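Terminal oxygenase component of carbazole (Janthinobacterium sp., PDB 7BUG) catalyses the dioxygenation of carbazole at its angular C-9a and adjacent C-1 positions, as the Rieske-type oxygenase component of carbazole 1,9a-dioxygenase. Local coordinates at residues L23-H28 with N373-Q379; L48-L53 with F134-G138; M158-G162 with Y313-F317. All coordinates share one frame; numbering follows the deposited sequence. Where two conformers were deposited one is given.

Interaction 1 (L23-H28 with N373-Q379)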
ATOM      1  N   LEU A  23       4.363  19.004   3.974  1.00 13.68           N
ATOM      2  CA  LEU A  23       2.905  19.287   4.026  1.00 15.44           C
ATOM      3  C   LEU A  23       2.573  20.742   3.705  1.00 13.99           C
ATOM      4  O   LEU A  23       1.374  21.102   3.800  1.00 15.87           O
ATOM      5  CB  LEU A  23       2.379  18.949   5.428  1.00 16.28           C
ATOM      6  CG  LEU A  23       2.156  17.483   5.712  1.00 21.03           C
ATOM      7  CD1 LEU A  23       1.906  17.284   7.204  1.00 24.35           C
ATOM      8  CD2 LEU A  23       0.990  16.925   4.881  1.00 23.71           C
ATOM      9  N   GLY A  24       3.536  21.565   3.313  1.00 12.47           N
ATOM     10  CA  GLY A  24       3.326  22.985   3.048  1.00 11.58           C
ATOM     11  C   GLY A  24       3.532  23.855   4.274  1.00 11.80           C
ATOM     12  O   GLY A  24       3.864  23.365   5.368  1.00 11.70           O
ATOM     13  N   PHE A  25       3.239  25.116   4.100  1.00 12.13           N
ATOM     14  CA  PHE A  25       3.455  26.170   5.115  1.00 11.43           C
ATOM     15  C   PHE A  25       2.124  26.518   5.747  1.00 11.44           C
ATOM     16  O   PHE A  25       1.176  26.973   5.067  1.00 12.54           O
ATOM     17  CB  PHE A  25       4.129  27.379   4.472  1.00 12.60           C
ATOM     18  CG  PHE A  25       5.491  27.044   3.927  1.00 12.15           C
ATOM     19  CD1 PHE A  25       6.491  26.503   4.736  1.00 13.05           C
ATOM     20  CD2 PHE A  25       5.796  27.380   2.618  1.00 12.19           C
ATOM     21  CE1 PHE A  25       7.771  26.295   4.222  1.00 13.23           C
ATOM     22  CE2 PHE A  25       7.085  27.186   2.133  1.00 13.36           C
ATOM     23  CZ  PHE A  25       8.055  26.595   2.917  1.00 13.80           C
ATOM     24  N   ARG A  26       2.074  26.411   7.067  1.00 11.69           N
ATOM     25  CA  ARG A  26       0.931  26.842   7.866  1.00 11.73           C
ATOM     26  C   ARG A  26       0.925  28.376   7.942  1.00 12.07           C
ATOM     27  O   ARG A  26       1.968  28.982   7.714  1.00 12.30           O
ATOM     28  CB  ARG A  26       0.940  26.160   9.231  1.00 12.09           C
ATOM     29  CG  ARG A  26      -0.351  26.315  10.020  1.00 12.76           C
ATOM     30  CD  ARG A  26      -0.248  25.536  11.330  1.00 12.85           C
ATOM     31  NE  ARG A  26      -1.516  25.610  12.008  1.00 13.27           N
ATOM     32  CZ  ARG A  26      -2.584  24.877  11.670  1.00 12.38           C
ATOM     33  NH1 ARG A  26      -2.462  23.860  10.820  1.00 12.49           N
ATOM     34  NH2 ARG A  26      -3.720  25.075  12.311  1.00 14.12           N
ATOM     35  N   ASN A  27      -0.232  28.953   8.241  1.00 11.62           N
ATOM     36  CA  ASN A  27      -0.425  30.399   8.468  1.00 11.85           C
ATOM     37  C   ASN A  27      -0.284  31.171   7.151  1.00 11.68           C
ATOM     38  O   ASN A  27       0.244  32.289   7.144  1.00 12.04           O
ATOM     39  CB  ASN A  27       0.525  30.868   9.582  1.00 12.64           C
ATOM     40  CG  ASN A  27       0.308  30.080  10.845  1.00 12.55           C
ATOM     41  OD1 ASN A  27      -0.823  29.983  11.300  1.00 15.31           O
ATOM     42  ND2 ASN A  27       1.341  29.468  11.408  1.00 15.88           N
ATOM     43  N   HIS A  28      -0.807  30.625   6.033  1.00 10.34           N
ATOM     44  CA  HIS A  28      -0.995  31.336   4.768  1.00 10.21           C
ATOM     45  C   HIS A  28      -2.394  31.030   4.231  1.00 10.30           C
ATOM     46  O   HIS A  28      -2.999  30.040   4.638  1.00 11.06           O
ATOM     47  CB  HIS A  28       0.048  30.946   3.705  1.00  9.93           C
ATOM     48  CG  HIS A  28       1.466  31.243   4.029  1.00 10.49           C
ATOM     49  ND1 HIS A  28       2.085  32.364   3.563  1.00 11.00           N
ATOM     50  CD2 HIS A  28       2.372  30.565   4.748  1.00 11.82           C
ATOM     51  CE1 HIS A  28       3.344  32.340   4.024  1.00 11.22           C
ATOM     52  NE2 HIS A  28       3.566  31.257   4.724  1.00 11.07           N
ATOM     53  N   ASN A 373       8.559  31.778   5.178  1.00 14.86           N
ATOM     54  CA  ASN A 373       7.308  31.017   5.449  1.00 15.04           C
ATOM     55  C   ASN A 373       6.775  31.368   6.845  1.00 14.33           C
ATOM     56  O   ASN A 373       7.573  31.724   7.746  1.00 15.16           O
ATOM     57  CB  ASN A 373       7.522  29.526   5.303  1.00 14.53           C
ATOM     58  CG  ASN A 373       8.277  28.926   6.469  1.00 15.37           C
ATOM     59  OD1 ASN A 373       7.687  28.591   7.501  1.00 16.48           O
ATOM     60  ND2 ASN A 373       9.572  28.706   6.276  1.00 14.99           N
ATOM     61  N   GLN A 374       5.473  31.266   7.033  1.00 14.11           N
ATOM     62  CA  GLN A 374       4.834  31.594   8.333  1.00 14.62           C
ATOM     63  C   GLN A 374       4.627  30.358   9.202  1.00 14.11           C
ATOM     64  O   GLN A 374       3.917  30.449  10.222  1.00 16.03           O
ATOM     65  CB  GLN A 374       3.536  32.363   8.090  1.00 14.64           C
ATOM     66  CG  GLN A 374       3.741  33.668   7.332  1.00 15.96           C
ATOM     67  CD  GLN A 374       4.363  34.752   8.189  1.00 22.15           C
ATOM     68  OE1 GLN A 374       4.351  34.660   9.389  1.00 24.93           O
ATOM     69  NE2 GLN A 374       4.927  35.779   7.582  1.00 25.94           N
ATOM     70  N   GLY A 375       5.257  29.236   8.886  1.00 15.09           N
ATOM     71  CA  GLY A 375       5.208  28.054   9.734  1.00 14.62           C
ATOM     72  C   GLY A 375       5.279  26.774   8.923  1.00 14.77           C
ATOM     73  O   GLY A 375       4.753  26.750   7.796  1.00 15.82           O
ATOM     74  N   ILE A 376       5.860  25.737   9.496  0.51 14.06           N
ATOM     75  CA  ILE A 376       5.944  24.397   8.842  0.51 14.22           C
ATOM     76  C   ILE A 376       4.815  23.522   9.374  0.51 13.46           C
ATOM     77  O   ILE A 376       4.784  23.167  10.574  0.51 14.17           O
ATOM     78  CB  ILE A 376       7.336  23.770   9.006  0.51 14.99           C
ATOM     79  CG1 ILE A 376       8.346  24.608   8.221  0.51 15.57           C
ATOM     80  CG2 ILE A 376       7.339  22.309   8.592  0.51 15.54           C
ATOM     81  CD1 ILE A 376       9.773  24.310   8.524  0.51 16.29           C
ATOM     82  N   GLN A 377       3.920  23.130   8.474  1.00 12.77           N
ATOM     83  CA  GLN A 377       2.827  22.216   8.859  1.00 12.20           C
ATOM     84  C   GLN A 377       3.414  20.853   9.176  1.00 13.33           C
ATOM     85  O   GLN A 377       4.283  20.338   8.402  1.00 13.11           O
ATOM     86  CB  GLN A 377       1.815  22.127   7.715  1.00 10.78           C
ATOM     87  CG  GLN A 377       0.708  21.130   7.984  1.00 10.57           C
ATOM     88  CD  GLN A 377      -0.421  21.720   8.801  1.00 11.78           C
ATOM     89  OE1 GLN A 377      -0.238  22.746   9.477  1.00 12.43           O
ATOM     90  NE2 GLN A 377      -1.609  21.130   8.739  1.00 11.39           N
ATOM     91  N   THR A 378       2.947  20.251  10.258  1.00 13.83           N
ATOM     92  CA  THR A 378       3.455  18.928  10.689  1.00 15.44           C
ATOM     93  C   THR A 378       2.296  17.978  10.978  1.00 17.33           C
ATOM     94  O   THR A 378       1.145  18.395  10.986  1.00 15.69           O
ATOM     95  CB  THR A 378       4.311  19.046  11.962  1.00 16.99           C
ATOM     96  OG1 THR A 378       3.414  19.257  13.051  1.00 17.32           O
ATOM     97  CG2 THR A 378       5.330  20.159  11.888  1.00 20.62           C
ATOM     98  N   GLN A 379       2.635  16.708  11.080  1.00 18.90           N
ATOM     99  CA  GLN A 379       1.639  15.647  11.341  1.00 20.72           C
ATOM    100  C   GLN A 379       1.009  15.959  12.698  1.00 20.41           C
ATOM    101  O   GLN A 379      -0.174  15.616  12.902  1.00 20.60           O
ATOM    102  CB  GLN A 379       2.272  14.251  11.217  1.00 23.79           C
ATOM    103  CG  GLN A 379       2.013  13.554   9.889  1.00 29.83           C
ATOM    104  CD  GLN A 379       0.571  13.485   9.450  1.00 30.45           C
ATOM    105  OE1 GLN A 379      -0.357  13.149  10.207  1.00 40.70           O
ATOM    106  NE2 GLN A 379       0.372  13.778   8.182  1.00 36.75           N
TER
HETATM  107  O   HOH W   1       5.167  20.966   5.943  1.00 13.33           O

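Interaction 2 (L48-L53 with F134-G138)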
ATOM      1  N   LEU A  48      -6.671  20.039   2.912  1.00  9.82           N
ATOM      2  CA  LEU A  48      -5.722  21.140   2.736  1.00 10.41           C
ATOM      3  C   LEU A  48      -4.629  21.008   3.791  1.00 10.47           C
ATOM      4  O   LEU A  48      -4.956  20.919   4.994  1.00 10.56           O
ATOM      5  CB  LEU A  48      -6.458  22.461   2.858  1.00 10.51           C
ATOM      6  CG  LEU A  48      -5.612  23.709   2.750  1.00 10.20           C
ATOM      7  CD1 LEU A  48      -4.835  23.784   1.450  1.00 11.15           C
ATOM      8  CD2 LEU A  48      -6.439  24.961   2.953  1.00 11.09           C
ATOM      9  N   LEU A  49      -3.372  20.946   3.357  1.00 10.13           N
ATOM     10  CA  LEU A  49      -2.233  20.797   4.306  1.00 10.95           C
ATOM     11  C   LEU A  49      -2.449  19.560   5.175  1.00  9.99           C
ATOM     12  O   LEU A  49      -2.046  19.541   6.348  1.00 11.47           O
ATOM     13  CB  LEU A  49      -2.056  22.078   5.134  1.00 12.81           C
ATOM     14  CG  LEU A  49      -1.116  23.138   4.573  1.00 16.39           C
ATOM     15  CD1 LEU A  49      -1.428  23.562   3.173  1.00 16.13           C
ATOM     16  CD2 LEU A  49      -1.037  24.332   5.521  1.00 16.21           C
ATOM     17  N   GLY A  50      -3.109  18.538   4.635  1.00  9.80           N
ATOM     18  CA  GLY A  50      -3.348  17.254   5.300  1.00  9.45           C
ATOM     19  C   GLY A  50      -4.564  17.215   6.167  1.00  9.52           C
ATOM     20  O   GLY A  50      -4.939  16.117   6.689  1.00 11.56           O
ATOM     21  N   GLU A  51      -5.260  18.336   6.322  1.00 10.10           N
ATOM     22  CA  GLU A  51      -6.430  18.436   7.205  1.00  9.46           C
ATOM     23  C   GLU A  51      -7.726  18.395   6.366  1.00  9.03           C
ATOM     24  O   GLU A  51      -7.878  19.158   5.370  1.00  9.17           O
ATOM     25  CB  GLU A  51      -6.454  19.781   7.948  1.00  9.58           C
ATOM     26  CG  GLU A  51      -5.189  20.073   8.740  1.00 10.78           C
ATOM     27  CD  GLU A  51      -5.239  21.242   9.696  1.00 12.29           C
ATOM     28  OE1 GLU A  51      -6.345  21.657  10.052  1.00 13.54           O
ATOM     29  OE2 GLU A  51      -4.156  21.688  10.127  1.00 11.92           O
ATOM     30  N   ASN A  52      -8.665  17.580   6.831  1.00  9.51           N
ATOM     31  CA  ASN A  52      -9.988  17.482   6.163  1.00  9.85           C
ATOM     32  C   ASN A  52     -10.825  18.659   6.670  1.00  9.57           C
ATOM     33  O   ASN A  52     -10.969  18.810   7.904  1.00  9.74           O
ATOM     34  CB  ASN A  52     -10.756  16.184   6.467  1.00 11.02           C
ATOM     35  CG  ASN A  52     -10.074  14.979   5.844  1.00 12.93           C
ATOM     36  OD1 ASN A  52      -9.763  15.015   4.652  1.00 13.46           O
ATOM     37  ND2 ASN A  52      -9.804  13.967   6.639  1.00 14.38           N
ATOM     38  N   LEU A  53     -11.375  19.434   5.742  1.00 10.15           N
ATOM     39  CA  LEU A  53     -12.170  20.620   6.048  1.00 10.06           C
ATOM     40  C   LEU A  53     -13.534  20.542   5.375  1.00 10.63           C
ATOM     41  O   LEU A  53     -13.707  19.894   4.293  1.00 12.57           O
ATOM     42  CB  LEU A  53     -11.458  21.855   5.511  1.00 10.47           C
ATOM     43  CG  LEU A  53     -10.014  22.074   5.981  1.00 10.27           C
ATOM     44  CD1 LEU A  53      -9.414  23.325   5.383  1.00 11.32           C
ATOM     45  CD2 LEU A  53      -9.897  22.064   7.489  1.00 11.05           C
ATOM     46  N   PHE A 134     -10.525  31.208  -0.899  1.00 10.84           N
ATOM     47  CA  PHE A 134      -9.239  31.092  -0.170  1.00 11.25           C
ATOM     48  C   PHE A 134      -9.519  30.733   1.279  1.00 11.37           C
ATOM     49  O   PHE A 134     -10.400  31.369   1.925  1.00 11.52           O
ATOM     50  CB  PHE A 134      -8.508  32.431  -0.227  1.00 11.99           C
ATOM     51  CG  PHE A 134      -7.947  32.812  -1.556  1.00 11.75           C
ATOM     52  CD1 PHE A 134      -8.687  33.485  -2.519  1.00 11.29           C
ATOM     53  CD2 PHE A 134      -6.652  32.459  -1.863  1.00 11.07           C
ATOM     54  CE1 PHE A 134      -8.126  33.781  -3.764  1.00 12.32           C
ATOM     55  CE2 PHE A 134      -6.084  32.837  -3.070  1.00 11.74           C
ATOM     56  CZ  PHE A 134      -6.820  33.519  -4.001  1.00 11.61           C
ATOM     57  N   ILE A 135      -8.781  29.774   1.815  1.00 10.42           N
ATOM     58  CA  ILE A 135      -8.827  29.408   3.248  1.00 10.10           C
ATOM     59  C   ILE A 135      -7.499  29.805   3.874  1.00 11.01           C
ATOM     60  O   ILE A 135      -6.467  29.520   3.269  1.00 11.21           O
ATOM     61  CB  ILE A 135      -9.105  27.898   3.401  1.00 11.70           C
ATOM     62  CG1 ILE A 135     -10.469  27.564   2.806  1.00 11.42           C
ATOM     63  CG2 ILE A 135      -8.979  27.443   4.847  1.00 12.47           C
ATOM     64  CD1 ILE A 135     -10.782  26.109   2.789  1.00 12.33           C
ATOM     65  N   TYR A 136      -7.557  30.451   5.022  1.00 10.62           N
ATOM     66  CA  TYR A 136      -6.351  30.748   5.815  1.00 10.48           C
ATOM     67  C   TYR A 136      -6.087  29.548   6.690  1.00 11.19           C
ATOM     68  O   TYR A 136      -6.796  29.368   7.675  1.00 11.03           O
ATOM     69  CB  TYR A 136      -6.553  32.007   6.639  1.00 11.00           C
ATOM     70  CG  TYR A 136      -5.300  32.346   7.402  1.00 11.57           C
ATOM     71  CD1 TYR A 136      -4.190  32.829   6.746  1.00 12.26           C
ATOM     72  CD2 TYR A 136      -5.223  32.150   8.777  1.00 13.30           C
ATOM     73  CE1 TYR A 136      -3.042  33.158   7.442  1.00 12.33           C
ATOM     74  CE2 TYR A 136      -4.084  32.508   9.476  1.00 14.48           C
ATOM     75  CZ  TYR A 136      -3.000  33.021   8.804  1.00 13.78           C
ATOM     76  OH  TYR A 136      -1.889  33.357   9.535  1.00 15.53           O
ATOM     77  N   LEU A 137      -5.200  28.651   6.255  1.00 12.00           N
ATOM     78  CA  LEU A 137      -4.894  27.432   7.038  1.00 12.45           C
ATOM     79  C   LEU A 137      -3.846  27.823   8.083  1.00 13.79           C
ATOM     80  O   LEU A 137      -2.679  27.642   7.866  1.00 14.72           O
ATOM     81  CB  LEU A 137      -4.450  26.297   6.129  1.00 12.33           C
ATOM     82  CG  LEU A 137      -4.616  24.873   6.645  1.00 12.19           C
ATOM     83  CD1 LEU A 137      -3.856  24.598   7.935  1.00 12.77           C
ATOM     84  CD2 LEU A 137      -6.073  24.508   6.826  1.00 11.76           C
ATOM     85  N   GLY A 138      -4.341  28.400   9.154  1.00 13.72           N
ATOM     86  CA  GLY A 138      -3.482  28.930  10.213  1.00 14.32           C
ATOM     87  C   GLY A 138      -4.292  29.331  11.402  1.00 15.10           C
ATOM     88  O   GLY A 138      -5.520  29.310  11.381  1.00 14.85           O
TER

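Interaction 3 (M158-G162 with Y313-F317)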
ATOM      1  N   MET A 158      -9.060  43.462 -12.865  1.00 22.98           N
ATOM      2  CA  MET A 158      -8.526  42.144 -13.296  1.00 21.49           C
ATOM      3  C   MET A 158      -9.625  41.079 -13.213  1.00 22.72           C
ATOM      4  O   MET A 158     -10.212  40.869 -12.134  1.00 25.02           O
ATOM      5  CB  MET A 158      -7.335  41.760 -12.420  1.00 22.91           C
ATOM      6  CG  MET A 158      -6.657  40.486 -12.901  1.00 22.92           C
ATOM      7  SD  MET A 158      -5.720  40.721 -14.421  1.00 25.93           S
ATOM      8  CE  MET A 158      -4.428  41.861 -13.930  1.00 29.99           C
ATOM      9  N   GLU A 159     -10.012  40.516 -14.361  1.00 19.44           N
ATOM     10  CA  GLU A 159     -10.994  39.415 -14.439  0.50 18.59           C
ATOM     11  C   GLU A 159     -10.208  38.103 -14.419  1.00 17.63           C
ATOM     12  O   GLU A 159      -9.224  37.954 -15.211  1.00 18.62           O
ATOM     13  CB  GLU A 159     -11.908  39.539 -15.657  0.50 20.14           C
ATOM     14  CG  GLU A 159     -12.877  40.701 -15.523  0.50 21.73           C
ATOM     15  CD  GLU A 159     -13.748  40.673 -14.273  0.50 23.76           C
ATOM     16  OE1 GLU A 159     -14.310  39.598 -13.945  0.50 22.90           O
ATOM     17  OE2 GLU A 159     -13.905  41.760 -13.646  0.50 27.81           O
ATOM     18  N   ILE A 160     -10.602  37.259 -13.493  1.00 17.45           N
ATOM     19  CA  ILE A 160      -9.932  35.959 -13.265  1.00 18.31           C
ATOM     20  C   ILE A 160     -10.861  34.840 -13.704  1.00 15.74           C
ATOM     21  O   ILE A 160     -12.025  34.793 -13.298  1.00 16.91           O
ATOM     22  CB  ILE A 160      -9.538  35.844 -11.794  1.00 17.48           C
ATOM     23  CG1 ILE A 160      -8.451  36.851 -11.388  1.00 17.64           C
ATOM     24  CG2 ILE A 160      -9.154  34.411 -11.488  1.00 17.79           C
ATOM     25  CD1 ILE A 160      -7.143  36.773 -12.142  1.00 20.18           C
ATOM     26  N   LEU A 161     -10.307  33.916 -14.477  1.00 16.80           N
ATOM     27  CA  LEU A 161     -11.021  32.708 -14.896  1.00 16.38           C
ATOM     28  C   LEU A 161     -10.040  31.549 -14.706  1.00 16.05           C
ATOM     29  O   LEU A 161      -8.848  31.760 -14.901  1.00 17.81           O
ATOM     30  CB  LEU A 161     -11.463  32.871 -16.346  1.00 19.47           C
ATOM     31  CG  LEU A 161     -12.558  33.916 -16.572  1.00 20.13           C
ATOM     32  CD1 LEU A 161     -12.691  34.208 -18.072  1.00 23.61           C
ATOM     33  CD2 LEU A 161     -13.848  33.418 -15.992  1.00 21.18           C
ATOM     34  N   GLY A 162     -10.535  30.357 -14.423  1.00 16.93           N
ATOM     35  CA  GLY A 162      -9.548  29.305 -14.153  1.00 17.52           C
ATOM     36  C   GLY A 162     -10.041  27.897 -14.269  1.00 17.85           C
ATOM     37  O   GLY A 162     -11.191  27.607 -14.691  1.00 19.88           O
ATOM     38  N   TYR A 313     -13.988  38.253 -22.892  1.00 24.10           N
ATOM     39  CA  TYR A 313     -12.898  37.465 -22.258  1.00 25.22           C
ATOM     40  C   TYR A 313     -13.429  36.063 -21.905  1.00 22.95           C
ATOM     41  O   TYR A 313     -12.745  35.060 -22.231  1.00 24.85           O
ATOM     42  CB  TYR A 313     -12.344  38.252 -21.071  1.00 23.91           C
ATOM     43  CG  TYR A 313     -11.317  37.482 -20.291  1.00 21.20           C
ATOM     44  CD1 TYR A 313     -10.252  36.906 -20.954  1.00 22.08           C
ATOM     45  CD2 TYR A 313     -11.371  37.410 -18.904  1.00 21.40           C
ATOM     46  CE1 TYR A 313      -9.293  36.191 -20.264  1.00 23.15           C
ATOM     47  CE2 TYR A 313     -10.414  36.698 -18.201  1.00 20.47           C
ATOM     48  CZ  TYR A 313      -9.358  36.130 -18.888  1.00 21.58           C
ATOM     49  OH  TYR A 313      -8.373  35.446 -18.233  1.00 24.79           O
ATOM     50  N   GLU A 314     -14.586  35.936 -21.264  1.00 23.78           N
ATOM     51  CA  GLU A 314     -15.171  34.622 -20.889  1.00 27.35           C
ATOM     52  C   GLU A 314     -15.311  33.729 -22.126  1.00 30.83           C
ATOM     53  O   GLU A 314     -15.072  32.520 -22.028  1.00 26.23           O
ATOM     54  CB  GLU A 314     -16.528  34.764 -20.209  1.00 30.25           C
ATOM     55  CG  GLU A 314     -16.458  35.479 -18.865  1.00 35.09           C
ATOM     56  CD  GLU A 314     -17.782  35.659 -18.125  1.00 39.89           C
ATOM     57  OE1 GLU A 314     -18.869  35.546 -18.749  1.00 42.82           O
ATOM     58  OE2 GLU A 314     -17.721  35.928 -16.922  1.00 42.72           O
ATOM     59  N   GLN A 315     -15.716  34.310 -23.252  1.00 31.19           N
ATOM     60  CA  GLN A 315     -15.956  33.540 -24.491  1.00 31.69           C
ATOM     61  C   GLN A 315     -14.609  33.070 -25.048  1.00 24.67           C
ATOM     62  O   GLN A 315     -14.538  31.888 -25.400  1.00 24.99           O
ATOM     63  CB  GLN A 315     -16.810  34.376 -25.449  1.00 33.06           C
ATOM     64  CG  GLN A 315     -18.272  34.334 -25.019  1.00 40.69           C
ATOM     65  CD  GLN A 315     -19.077  35.506 -25.529  1.00 53.91           C
ATOM     66  OE1 GLN A 315     -18.702  36.168 -26.499  1.00 54.27           O
ATOM     67  NE2 GLN A 315     -20.193  35.774 -24.862  1.00 52.90           N
ATOM     68  N   GLU A 316     -13.589  33.928 -25.063  1.00 26.69           N
ATOM     69  CA  GLU A 316     -12.239  33.537 -25.552  1.00 25.48           C
ATOM     70  C   GLU A 316     -11.646  32.503 -24.579  1.00 26.57           C
ATOM     71  O   GLU A 316     -10.906  31.601 -25.033  1.00 22.88           O
ATOM     72  CB  GLU A 316     -11.257  34.705 -25.659  1.00 30.63           C
ATOM     73  CG  GLU A 316     -11.547  35.749 -26.720  1.00 38.30           C
ATOM     74  CD  GLU A 316     -10.475  36.825 -26.825  1.00 39.11           C
ATOM     75  OE1 GLU A 316      -9.283  36.534 -26.524  1.00 41.39           O
ATOM     76  OE2 GLU A 316     -10.825  37.960 -27.189  1.00 44.91           O
ATOM     77  N   PHE A 317     -11.832  32.685 -23.262  1.00 23.85           N
ATOM     78  CA  PHE A 317     -11.310  31.687 -22.281  1.00 22.80           C
ATOM     79  C   PHE A 317     -11.861  30.293 -22.618  1.00 23.83           C
ATOM     80  O   PHE A 317     -11.053  29.306 -22.721  1.00 24.32           O
ATOM     81  CB  PHE A 317     -11.601  32.109 -20.841  1.00 22.53           C
ATOM     82  CG  PHE A 317     -11.136  31.116 -19.795  1.00 21.33           C
ATOM     83  CD1 PHE A 317      -9.842  31.141 -19.316  1.00 20.66           C
ATOM     84  CD2 PHE A 317     -12.007  30.198 -19.273  1.00 21.45           C
ATOM     85  CE1 PHE A 317      -9.450  30.253 -18.325  1.00 19.99           C
ATOM     86  CE2 PHE A 317     -11.626  29.298 -18.294  1.00 21.75           C
ATOM     87  CZ  PHE A 317     -10.344  29.359 -17.799  1.00 20.66           C
TER

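Interaction 1 (L23-H28 with N373-Q379)
A single beta bridge, F25 with I376, joins the loop that leads into strand 28-32 to the loop between helices 360-372 and 379-382. The two chains run in opposite senses. Q377 N donates to G24 O at 3.1 Å. The bond from R26 N to G375 O is weak. One water accepts from L23 N and donates to both G24 O and Q377 O. R26 also bonds through its side chain. Its CG lies anti to the backbone N (chi1 -168°), and the extended chain places R26 NH1 2.8 Å from Q377 OE1. The guanidinium and amide planes are only 5° apart, and NH1 meets a lone pair of OE1. E51 and D139 form salt bridges with the same guanidinium and probably balance its charge. Just past helix 360-372, N373 forms an Asx turn: its OD1 accepts from G375 N at 2.9 Å. The N373 amide is stacked on the F25 ring, planes 7° apart. N373 CB makes a CH-pi contact over the ring face, 3.4 Å from the F25 centroid. H28 NE2 accepts from Q374 N at 3.0 Å, with the donor tilted out of the imidazole plane. N27 uses both ends of its amide: ND2 donates to Q374 O at 3.0 Å, while OD1 takes the backbone N of D139. At the start of 23-28, L23 CB packs on Q377 CG at 3.8 Å.

Interaction 2 (L48-L53 with F134-G138)
L48 meets both I135 and L137. Its CG stands anti to the backbone N (chi1 178°), which carries CD2 to a place between the two residues. CD2 lies 4.0 Å from I135 CB and 3.9 Å from L137 CD2. The L48 and L137 side chains overlap side by side, running in opposite senses, so L48 CD2 lies along L137 CB and CD2.

L49 follows in a type I' beta turn that runs from L48 to E51. The backbones of L48 and E51 are paired by two bonds, L48 N to E51 O and E51 N to L48 O. L49 takes positive phi in this turn, and its side chain still points at L137. L49 CD2 comes to 3.7 Å from L137 CD1, again alongside and antiparallel in sense.

E51 crosses L137 at a slant. OE2 of E51 is 3.7 Å from the methyl L137 CD1, a plain packing contact. The polar work of this buried carboxylate is done elsewhere: OE1 bonds to Y124 and pairs with K66, and OE2 forms a salt bridge with R26 and accepts from Q377 NE2. These partners hold the carboxylate beside the apolar group.

L53 closes the row. Its CD1 meets I135 CD1 tip to tip at 4.0 Å and also touches L137 CD2 at 3.8 Å. Four residues of 48-53 therefore meet L137, with CD1 turned to L49 and E51 and CD2 to L48 and L53. Y124, from strand 123-129, packs on L53, I135 and L137.

The hairpin of strands 44-48 and 51-58 shares one antiparallel sheet with strand 132-137, which is next to neither. Inward-facing leucines and an isoleucine meeting across the sheet, beside a two-residue type I' hairpin turn, fit the curled antiparallel sheet of a Rieske domain.

Interaction 3 (M158-G162 with Y313-F317)
L161 reaches from strand 158-167 to helix 307-327 and lies against both Y313 and F317. Its CB sits over the centre of the F317 ring, 3.7 Å from the centroid and 6° off the ring normal, a CH-pi contact. CG comes next and lies 3.9 Å from Y313 CE2. CD1 makes the most contacts. It rests over one face of the Y313 ring, 3.8 Å from that centroid but 30° off the normal, so it is nearer the CE2 side. The same methyl touches F317 CB at 3.6 Å and E314 CA at 3.8 Å. One methyl thus meets three residues of a single helical turn.

Y313 and F317 are four residues apart and point the same way from the helix. Both have CG anti to the backbone N (chi1 175° for Y313), which sends the rings out toward the strand with L161 between them. The Y313 hydroxyl continues past this strand residue to bond with L300 O on strand 293-303. E159 adds its CB, 3.9 Å from Y313 CD2. Its carboxylate turns away from 313-317, and the side chain touches R310 of the same helix. E314 forms a salt bridge with R310.

F317 also borders the backbone of G162, its CZ lying 3.5 Å from G162 N. With an alanine at F317, L161 CB would probably lose the ring beneath it, and a gap would be likely to open beside G162.

I160 points the other way, off the helix side of the strand. The helix thus packs over one face of an antiparallel sheet at one of its two outermost strands within the chain. A helix lying against a curved antiparallel sheet is in keeping with the Bet v 1-like fold of this ring-hydroxylase domain.

From the N terminus, interaction 1 opens first, at 23-28, and closes last, at 373-379. Its loop spans nearly the whole chain. Interactions 2 and 3 both nest inside it. They follow in series, since 48-53 with 134-138 closes before 158-162 with 313-317 opens. Interaction 1 ties the N-terminal loop to the C-terminal one. Interaction 2 joins strands within the Rieske sheet, and interaction 3 packs helix 307-327 against strand 158-167 of the second sheet. Interactions 1 and 2 touch: N27 N probably bonds to L137 O at 2.8 Å, and R26 of interaction 1 forms a salt bridge with E51 of interaction 2. Interaction 3 lies across the chain's centre from interaction 1, centres about 31 Å apart.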